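Local atomic coordinates of periplasmic binding protein (Sulfurospirillum deleyianum, PDB entry 4PAG), a protein that probably captures a solute in the periplasm for an ABC importer and binds a histidine molecule in a pocket. Residues M33-D38 / K63-L68; F266-R271 / A303-F308. All coordinates share one frame; numbering follows the deposited sequence.

Contact 1 of 2, residues M33-D38 / K63-L68; sequences MIYVID and KHFMEL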
HETATM    1  N   MSE A  33      -4.576   7.672   0.123  1.00 15.20           N
HETATM    2  CA  MSE A  33      -3.862   8.661  -0.691  1.00 17.59           C
HETATM    3  C   MSE A  33      -4.543  10.011  -0.646  1.00 16.68           C
HETATM    4  O   MSE A  33      -3.884  11.055  -0.551  1.00 15.85           O
HETATM    5  CB  MSE A  33      -3.792   8.107  -2.112  1.00 19.79           C
HETATM    6  CG  MSE A  33      -3.056   9.031  -3.068  1.00 23.01           C
HETATM    7 SE   MSE A  33      -2.552   8.012  -4.682  1.00 30.46          SE
HETATM    8  CE  MSE A  33      -4.205   7.013  -5.029  1.00 24.87           C
ATOM      9  N   ILE A  34      -5.870  10.014  -0.706  1.00 16.61           N
ATOM     10  CA  ILE A  34      -6.617  11.268  -0.569  1.00 17.25           C
ATOM     11  C   ILE A  34      -6.345  11.882   0.806  1.00 16.13           C
ATOM     12  O   ILE A  34      -6.201  13.101   0.925  1.00 15.73           O
ATOM     13  CB  ILE A  34      -8.131  11.069  -0.764  1.00 17.58           C
ATOM     14  CG1 ILE A  34      -8.433  10.627  -2.202  1.00 18.43           C
ATOM     15  CG2 ILE A  34      -8.884  12.358  -0.448  1.00 17.94           C
ATOM     16  CD1 ILE A  34      -9.847  10.106  -2.413  1.00 17.97           C
ATOM     17  N   TYR A  35      -6.261  11.038   1.836  1.00 15.73           N
ATOM     18  CA  TYR A  35      -5.985  11.525   3.187  1.00 15.42           C
ATOM     19  C   TYR A  35      -4.733  12.407   3.225  1.00 14.81           C
ATOM     20  O   TYR A  35      -4.770  13.512   3.759  1.00 14.88           O
ATOM     21  CB  TYR A  35      -5.855  10.390   4.226  1.00 14.54           C
ATOM     22  CG  TYR A  35      -5.390  10.976   5.525  1.00 15.22           C
ATOM     23  CD1 TYR A  35      -6.290  11.571   6.404  1.00 15.04           C
ATOM     24  CD2 TYR A  35      -4.037  11.055   5.819  1.00 14.80           C
ATOM     25  CE1 TYR A  35      -5.850  12.198   7.559  1.00 16.61           C
ATOM     26  CE2 TYR A  35      -3.589  11.679   6.961  1.00 15.81           C
ATOM     27  CZ  TYR A  35      -4.493  12.244   7.832  1.00 17.40           C
ATOM     28  OH  TYR A  35      -4.029  12.850   8.975  1.00 17.32           O
ATOM     29  N   VAL A  36      -3.626  11.916   2.674  1.00 13.86           N
ATOM     30  CA  VAL A  36      -2.363  12.645   2.778  1.00 14.11           C
ATOM     31  C   VAL A  36      -2.334  13.910   1.913  1.00 15.18           C
ATOM     32  O   VAL A  36      -1.564  14.809   2.194  1.00 14.37           O
ATOM     33  CB  VAL A  36      -1.109  11.756   2.523  1.00 14.53           C
ATOM     34  CG1 VAL A  36      -0.919  10.772   3.673  1.00 14.62           C
ATOM     35  CG2 VAL A  36      -1.174  11.040   1.186  1.00 14.19           C
ATOM     36  N   ILE A  37      -3.172  13.984   0.877  1.00 16.34           N
ATOM     37  CA  ILE A  37      -3.317  15.219   0.107  1.00 16.33           C
ATOM     38  C   ILE A  37      -4.169  16.209   0.914  1.00 17.84           C
ATOM     39  O   ILE A  37      -3.716  17.310   1.235  1.00 19.63           O
ATOM     40  CB  ILE A  37      -3.918  14.969  -1.294  1.00 17.08           C
ATOM     41  CG1 ILE A  37      -2.979  14.090  -2.119  1.00 17.15           C
ATOM     42  CG2 ILE A  37      -4.162  16.289  -2.029  1.00 17.51           C
ATOM     43  CD1 ILE A  37      -3.617  13.541  -3.377  1.00 18.14           C
ATOM     44  N   ASP A  38      -5.389  15.810   1.258  1.00 16.77           N
ATOM     45  CA  ASP A  38      -6.262  16.632   2.105  1.00 19.09           C
ATOM     46  C   ASP A  38      -7.453  15.790   2.552  1.00 19.57           C
ATOM     47  O   ASP A  38      -8.230  15.328   1.722  1.00 18.63           O
ATOM     48  CB  ASP A  38      -6.747  17.868   1.330  1.00 20.37           C
ATOM     49  CG  ASP A  38      -7.601  18.801   2.169  1.00 23.54           C
ATOM     50  OD1 ASP A  38      -7.612  18.692   3.414  1.00 26.10           O
ATOM     51  OD2 ASP A  38      -8.279  19.655   1.570  1.00 27.93           O
ATOM     52  N   LYS A  63      -8.121  13.752  13.778  1.00 23.31           N
ATOM     53  CA  LYS A  63      -9.343  13.329  14.443  1.00 25.78           C
ATOM     54  C   LYS A  63     -10.504  13.249  13.446  1.00 23.01           C
ATOM     55  O   LYS A  63     -11.309  12.318  13.514  1.00 23.46           O
ATOM     56  CB  LYS A  63      -9.681  14.274  15.595  1.00 31.87           C
ATOM     57  CG  LYS A  63     -10.672  13.691  16.590  1.00 39.88           C
ATOM     58  CD  LYS A  63     -10.319  14.091  18.016  1.00 49.32           C
ATOM     59  CE  LYS A  63     -11.425  13.733  18.993  1.00 53.12           C
ATOM     60  NZ  LYS A  63     -12.654  14.548  18.767  1.00 58.11           N
ATOM     61  N   HIS A  64     -10.579  14.207  12.519  1.00 23.49           N
ATOM     62  CA  HIS A  64     -11.624  14.191  11.480  1.00 24.00           C
ATOM     63  C   HIS A  64     -11.640  12.859  10.741  1.00 20.83           C
ATOM     64  O   HIS A  64     -12.690  12.234  10.619  1.00 19.83           O
ATOM     65  CB  HIS A  64     -11.447  15.330  10.472  1.00 27.49           C
ATOM     66  CG  HIS A  64     -12.372  15.245   9.289  1.00 34.04           C
ATOM     67  ND1 HIS A  64     -13.723  15.515   9.376  1.00 40.68           N
ATOM     68  CD2 HIS A  64     -12.139  14.918   7.994  1.00 38.90           C
ATOM     69  CE1 HIS A  64     -14.281  15.356   8.187  1.00 38.94           C
ATOM     70  NE2 HIS A  64     -13.341  14.997   7.329  1.00 42.02           N
ATOM     71  N   PHE A  65     -10.472  12.431  10.255  1.00 17.45           N
ATOM     72  CA  PHE A  65     -10.368  11.187   9.513  1.00 16.54           C
ATOM     73  C   PHE A  65     -10.773   9.992  10.372  1.00 16.46           C
ATOM     74  O   PHE A  65     -11.481   9.116   9.893  1.00 18.25           O
ATOM     75  CB  PHE A  65      -8.955  10.985   8.951  1.00 16.29           C
ATOM     76  CG  PHE A  65      -8.782   9.708   8.168  1.00 17.20           C
ATOM     77  CD1 PHE A  65      -9.170   9.630   6.833  1.00 18.62           C
ATOM     78  CD2 PHE A  65      -8.224   8.587   8.754  1.00 18.77           C
ATOM     79  CE1 PHE A  65      -8.997   8.468   6.105  1.00 17.25           C
ATOM     80  CE2 PHE A  65      -8.052   7.416   8.031  1.00 18.45           C
ATOM     81  CZ  PHE A  65      -8.437   7.358   6.705  1.00 17.84           C
HETATM   82  N   MSE A  66     -10.335   9.971  11.635  1.00 16.50           N
HETATM   83  CA  MSE A  66     -10.610   8.844  12.535  1.00 18.21           C
HETATM   84  C   MSE A  66     -12.069   8.724  12.879  1.00 19.31           C
HETATM   85  O   MSE A  66     -12.510   7.651  13.275  1.00 23.40           O
HETATM   86  CB  MSE A  66      -9.854   8.951  13.861  1.00 18.23           C
HETATM   87  CG  MSE A  66      -8.344   8.884  13.698  1.00 20.03           C
HETATM   88 SE   MSE A  66      -7.738   7.165  12.957  1.00 24.22          SE
HETATM   89  CE  MSE A  66      -8.241   6.049  14.501  1.00 26.29           C
ATOM     90  N   GLU A  67     -12.829   9.807  12.731  1.00 20.31           N
ATOM     91  CA  GLU A  67     -14.263   9.802  13.064  1.00 21.84           C
ATOM     92  C   GLU A  67     -15.189   9.627  11.853  1.00 18.59           C
ATOM     93  O   GLU A  67     -16.401   9.605  12.016  1.00 19.86           O
ATOM     94  CB  GLU A  67     -14.623  11.083  13.831  1.00 25.53           C
ATOM     95  CG  GLU A  67     -13.956  11.157  15.203  1.00 31.68           C
ATOM     96  CD  GLU A  67     -14.104  12.503  15.885  1.00 37.67           C
ATOM     97  OE1 GLU A  67     -14.369  13.510  15.198  1.00 43.45           O
ATOM     98  OE2 GLU A  67     -13.933  12.552  17.120  1.00 44.05           O
ATOM     99  N   LEU A  68     -14.634   9.482  10.651  1.00 18.85           N
ATOM    100  CA  LEU A  68     -15.456   9.300   9.448  1.00 18.17           C
ATOM    101  C   LEU A  68     -16.193   7.971   9.485  1.00 18.75           C
ATOM    102  O   LEU A  68     -15.674   6.990  10.024  1.00 20.37           O
ATOM    103  CB  LEU A  68     -14.600   9.339   8.177  1.00 18.92           C
ATOM    104  CG  LEU A  68     -13.968  10.666   7.784  1.00 19.48           C
ATOM    105  CD1 LEU A  68     -12.988  10.449   6.635  1.00 19.40           C
ATOM    106  CD2 LEU A  68     -15.031  11.682   7.410  1.00 21.11           C
TER
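Two aromatic rings, Y35 and F65, carry this contact. One face of F65 is covered by the inner part of Y35, whose CG sits above the rim of the phenylalanine ring and not over its centre. The two rings form an edge-to-face pair, tilted short of a right angle, with planes at 62° and centroids 4.9 Å apart. The CD1–CE1 flank of Y35 does the touching. Y35 CD1 comes within 3.5 Å of F65 CD1, and Y35 CE1 reaches back to F65 CB at 3.6 Å. Both side chains leave their helices in the same way. With chi1 at 172° in Y35 and 180° in F65, both CG atoms lie anti to the backbone N, which sends the rings toward each other. The far end of Y35 is held separately: its OH is hydrogen-bonded to the backbone N of S62, just before helix 63-66. S62 OG is hydrogen-bonded in turn to the backbone N of F65. S62 thus meets the side chain of Y35 and the backbone of F65. Within residues 63-68, K63 NZ forms a salt bridge to E67 OE2 at 2.9 Å, on the syn side but tilted out of the carboxylate plane. This is a single aromatic pair joining the end of helix 28-37 to the short helix 63-66, within a protein of the two-lobed Peripla_BP_2 family.

Contact 2 of 2, residues F266-R271 / A303-F308; sequences FNWTDR and AFYQLF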
ATOM      1  N   PHE A 266      -0.698   3.288   8.445  1.00 13.77           N
ATOM      2  CA  PHE A 266      -1.095   2.493   7.298  1.00 12.98           C
ATOM      3  C   PHE A 266       0.002   1.454   7.055  1.00 13.00           C
ATOM      4  O   PHE A 266       1.184   1.724   7.276  1.00 12.34           O
ATOM      5  CB  PHE A 266      -1.208   3.344   6.030  1.00 13.59           C
ATOM      6  CG  PHE A 266      -2.159   4.507   6.111  1.00 13.82           C
ATOM      7  CD1 PHE A 266      -3.319   4.472   6.889  1.00 14.68           C
ATOM      8  CD2 PHE A 266      -1.925   5.632   5.321  1.00 14.93           C
ATOM      9  CE1 PHE A 266      -4.194   5.556   6.906  1.00 14.33           C
ATOM     10  CE2 PHE A 266      -2.799   6.710   5.330  1.00 14.72           C
ATOM     11  CZ  PHE A 266      -3.938   6.669   6.120  1.00 13.66           C
ATOM     12  N   ASN A 267      -0.387   0.286   6.565  1.00 12.39           N
ATOM     13  CA  ASN A 267       0.572  -0.787   6.282  1.00 12.28           C
ATOM     14  C   ASN A 267       1.613  -0.352   5.250  1.00 13.34           C
ATOM     15  O   ASN A 267       1.273   0.258   4.225  1.00 13.98           O
ATOM     16  CB  ASN A 267      -0.184  -2.007   5.783  1.00 12.71           C
ATOM     17  CG  ASN A 267       0.622  -3.286   5.891  1.00 12.65           C
ATOM     18  OD1 ASN A 267       1.560  -3.527   5.110  1.00 11.11           O
ATOM     19  ND2 ASN A 267       0.246  -4.132   6.842  1.00 12.24           N
ATOM     20  N   TRP A 268       2.883  -0.661   5.521  1.00 14.42           N
ATOM     21  CA  TRP A 268       3.979  -0.246   4.656  1.00 14.50           C
ATOM     22  C   TRP A 268       4.047  -0.999   3.324  1.00 13.61           C
ATOM     23  O   TRP A 268       4.668  -0.498   2.394  1.00 13.78           O
ATOM     24  CB  TRP A 268       5.339  -0.361   5.376  1.00 15.33           C
ATOM     25  CG  TRP A 268       5.605   0.724   6.380  1.00 14.82           C
ATOM     26  CD1 TRP A 268       4.684   1.544   6.974  1.00 15.13           C
ATOM     27  CD2 TRP A 268       6.873   1.087   6.932  1.00 13.96           C
ATOM     28  NE1 TRP A 268       5.304   2.402   7.838  1.00 15.00           N
ATOM     29  CE2 TRP A 268       6.647   2.140   7.838  1.00 14.23           C
ATOM     30  CE3 TRP A 268       8.182   0.625   6.747  1.00 13.62           C
ATOM     31  CZ2 TRP A 268       7.682   2.746   8.555  1.00 13.51           C
ATOM     32  CZ3 TRP A 268       9.202   1.228   7.462  1.00 12.86           C
ATOM     33  CH2 TRP A 268       8.945   2.269   8.353  1.00 13.30           C
ATOM     34  N   THR A 269       3.430  -2.178   3.212  1.00 13.35           N
ATOM     35  CA  THR A 269       3.577  -2.980   1.977  1.00 14.95           C
ATOM     36  C   THR A 269       2.311  -3.555   1.328  1.00 13.80           C
ATOM     37  O   THR A 269       2.328  -3.832   0.128  1.00 15.26           O
ATOM     38  CB  THR A 269       4.608  -4.130   2.154  1.00 15.22           C
ATOM     39  OG1 THR A 269       4.043  -5.195   2.929  1.00 16.17           O
ATOM     40  CG2 THR A 269       5.867  -3.630   2.832  1.00 16.83           C
ATOM     41  N   ASP A 270       1.220  -3.713   2.078  1.00 14.10           N
ATOM     42  CA  ASP A 270       0.059  -4.472   1.590  1.00 14.33           C
ATOM     43  C   ASP A 270      -1.152  -4.319   2.532  1.00 14.74           C
ATOM     44  O   ASP A 270      -0.998  -3.893   3.672  1.00 15.34           O
ATOM     45  CB  ASP A 270       0.462  -5.949   1.491  1.00 14.48           C
ATOM     46  CG  ASP A 270      -0.510  -6.788   0.691  1.00 14.70           C
ATOM     47  OD1 ASP A 270      -1.313  -6.228  -0.088  1.00 15.88           O
ATOM     48  OD2 ASP A 270      -0.453  -8.031   0.831  1.00 15.10           O
ATOM     49  N   ARG A 271      -2.353  -4.646   2.052  1.00 13.02           N
ATOM     50  CA  ARG A 271      -3.538  -4.722   2.907  1.00 14.79           C
ATOM     51  C   ARG A 271      -3.830  -3.369   3.575  1.00 15.17           C
ATOM     52  O   ARG A 271      -4.038  -3.300   4.782  1.00 15.72           O
ATOM     53  CB  ARG A 271      -3.368  -5.825   3.980  1.00 15.85           C
ATOM     54  CG  ARG A 271      -2.840  -7.156   3.470  1.00 15.77           C
ATOM     55  CD  ARG A 271      -3.747  -7.810   2.431  1.00 17.21           C
ATOM     56  NE  ARG A 271      -3.073  -8.919   1.756  1.00 18.73           N
ATOM     57  CZ  ARG A 271      -3.658  -9.782   0.922  1.00 16.27           C
ATOM     58  NH1 ARG A 271      -4.958  -9.713   0.659  1.00 15.18           N
ATOM     59  NH2 ARG A 271      -2.935 -10.735   0.353  1.00 17.07           N
ATOM     60  N   ALA A 303      11.870  11.594   7.224  1.00 15.70           N
ATOM     61  CA  ALA A 303      11.507  12.558   6.177  1.00 14.88           C
ATOM     62  C   ALA A 303      10.135  12.252   5.580  1.00 15.11           C
ATOM     63  O   ALA A 303       9.334  13.151   5.349  1.00 14.20           O
ATOM     64  CB  ALA A 303      12.557  12.578   5.076  1.00 13.82           C
ATOM     65  N   PHE A 304       9.868  10.978   5.339  1.00 15.46           N
ATOM     66  CA  PHE A 304       8.595  10.561   4.764  1.00 15.18           C
ATOM     67  C   PHE A 304       7.424  10.901   5.701  1.00 14.54           C
ATOM     68  O   PHE A 304       6.414  11.478   5.272  1.00 14.41           O
ATOM     69  CB  PHE A 304       8.642   9.072   4.429  1.00 14.38           C
ATOM     70  CG  PHE A 304       7.418   8.568   3.730  1.00 13.82           C
ATOM     71  CD1 PHE A 304       6.342   8.104   4.460  1.00 14.23           C
ATOM     72  CD2 PHE A 304       7.342   8.556   2.343  1.00 14.60           C
ATOM     73  CE1 PHE A 304       5.210   7.638   3.831  1.00 14.63           C
ATOM     74  CE2 PHE A 304       6.209   8.087   1.704  1.00 15.23           C
ATOM     75  CZ  PHE A 304       5.143   7.627   2.454  1.00 15.75           C
ATOM     76  N   TYR A 305       7.570  10.580   6.980  1.00 13.43           N
ATOM     77  CA  TYR A 305       6.501  10.834   7.943  1.00 15.90           C
ATOM     78  C   TYR A 305       6.276  12.330   8.162  1.00 15.10           C
ATOM     79  O   TYR A 305       5.128  12.771   8.348  1.00 15.89           O
ATOM     80  CB  TYR A 305       6.735  10.082   9.268  1.00 15.22           C
ATOM     81  CG  TYR A 305       6.113   8.693   9.242  1.00 13.75           C
ATOM     82  CD1 TYR A 305       6.618   7.701   8.403  1.00 13.66           C
ATOM     83  CD2 TYR A 305       5.009   8.387  10.024  1.00 13.24           C
ATOM     84  CE1 TYR A 305       6.042   6.445   8.354  1.00 13.81           C
ATOM     85  CE2 TYR A 305       4.424   7.125   9.983  1.00 13.04           C
ATOM     86  CZ  TYR A 305       4.938   6.158   9.139  1.00 13.42           C
ATOM     87  OH  TYR A 305       4.372   4.892   9.084  1.00 12.56           O
ATOM     88  N   GLN A 306       7.350  13.112   8.087  1.00 14.37           N
ATOM     89  CA  GLN A 306       7.243  14.557   8.270  1.00 15.23           C
ATOM     90  C   GLN A 306       6.386  15.179   7.185  1.00 14.81           C
ATOM     91  O   GLN A 306       5.471  15.945   7.483  1.00 14.64           O
ATOM     92  CB  GLN A 306       8.622  15.222   8.291  1.00 16.39           C
ATOM     93  CG  GLN A 306       8.605  16.655   8.817  1.00 18.62           C
ATOM     94  CD  GLN A 306       8.255  17.709   7.778  1.00 21.17           C
ATOM     95  OE1 GLN A 306       8.457  17.524   6.571  1.00 22.73           O
ATOM     96  NE2 GLN A 306       7.749  18.846   8.254  1.00 23.16           N
ATOM     97  N   LEU A 307       6.663  14.828   5.939  1.00 14.03           N
ATOM     98  CA  LEU A 307       5.979  15.425   4.792  1.00 14.40           C
ATOM     99  C   LEU A 307       4.587  14.831   4.603  1.00 14.78           C
ATOM    100  O   LEU A 307       3.598  15.573   4.484  1.00 14.94           O
ATOM    101  CB  LEU A 307       6.812  15.249   3.518  1.00 14.80           C
ATOM    102  CG  LEU A 307       6.175  15.763   2.220  1.00 15.37           C
ATOM    103  CD1 LEU A 307       5.946  17.268   2.291  1.00 15.54           C
ATOM    104  CD2 LEU A 307       7.026  15.410   1.015  1.00 16.23           C
ATOM    105  N   PHE A 308       4.498  13.502   4.587  1.00 14.11           N
ATOM    106  CA  PHE A 308       3.216  12.834   4.302  1.00 14.35           C
ATOM    107  C   PHE A 308       2.201  12.949   5.434  1.00 14.18           C
ATOM    108  O   PHE A 308       1.017  13.139   5.170  1.00 16.09           O
ATOM    109  CB  PHE A 308       3.421  11.363   3.888  1.00 15.09           C
ATOM    110  CG  PHE A 308       3.848  11.203   2.459  1.00 14.39           C
ATOM    111  CD1 PHE A 308       5.145  11.476   2.082  1.00 14.85           C
ATOM    112  CD2 PHE A 308       2.931  10.836   1.478  1.00 14.68           C
ATOM    113  CE1 PHE A 308       5.544  11.363   0.759  1.00 15.13           C
ATOM    114  CE2 PHE A 308       3.323  10.713   0.158  1.00 15.09           C
ATOM    115  CZ  PHE A 308       4.632  10.980  -0.206  1.00 14.48           C
TER
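In W268 chi1 is -76°, with CG anti to the carbonyl carbon, and this helps swing the indole round until NE1 faces Y305. The tyrosine reaches out from helix 297-309 with chi1 at -90°, well off the usual staggered value, and brings its OH to the indole edge. W268 NE1 donates to Y305 OH at 2.9 Å. The bond is fairly straight, 160° at the hydrogen, and the oxygen lies close to the indole plane. W268 NE1 in turn lies in the plane of the tyrosine ring, at its edge. Beside the bond, W268 CZ2 and Y305 CE1 are in apolar contact at 4.1 Å. Y305 OH is also hydrogen-bonded to S264 O, so this buried hydroxyl has two partners. Without the indole N-H, a phenylalanine in place of W268 would probably leave Y305 OH with S264 as its remaining partner and the tyrosine less firmly fixed to the loop.

The loop is shaped by an Asx turn. N267 OD1 accepts from T269 N at 3.0 Å, in the carbonyl plane on a lone pair, and from D270 N, which lies above that plane. N267 ND2 is bonded to Q233 OE1 and D53 O. D270 OD2 and R271 NE form a salt bridge. The backbone of W268 is bonded to P262, between the histidine-pocket residues V261 and K263. On the helix, F308 CD1 lies 3.5 Å above the F304 ring, near its rim, one turn further along.

The contacts come in series along the chain: contact 1 is closed by residue 68, long before contact 2 opens at 266. Their centres are 14 Å apart, and they meet where V36 of helix 28-37 packs on helix 297-309, with V36 CG1 3.4 Å from F308 O. R143, on the long helix 141-163, bridges them too, bonding to the carbonyls of V36 and L307. Contact 1 is the more peripheral, about 16 Å from the centre of the chain against 8 Å. The loop 266-271 follows strand 258-260, an outermost strand of the parallel sheet, and W268 lies about 8 Å from the bound histidine. Helices 28-37 and 297-309 thus bring early and late parts together.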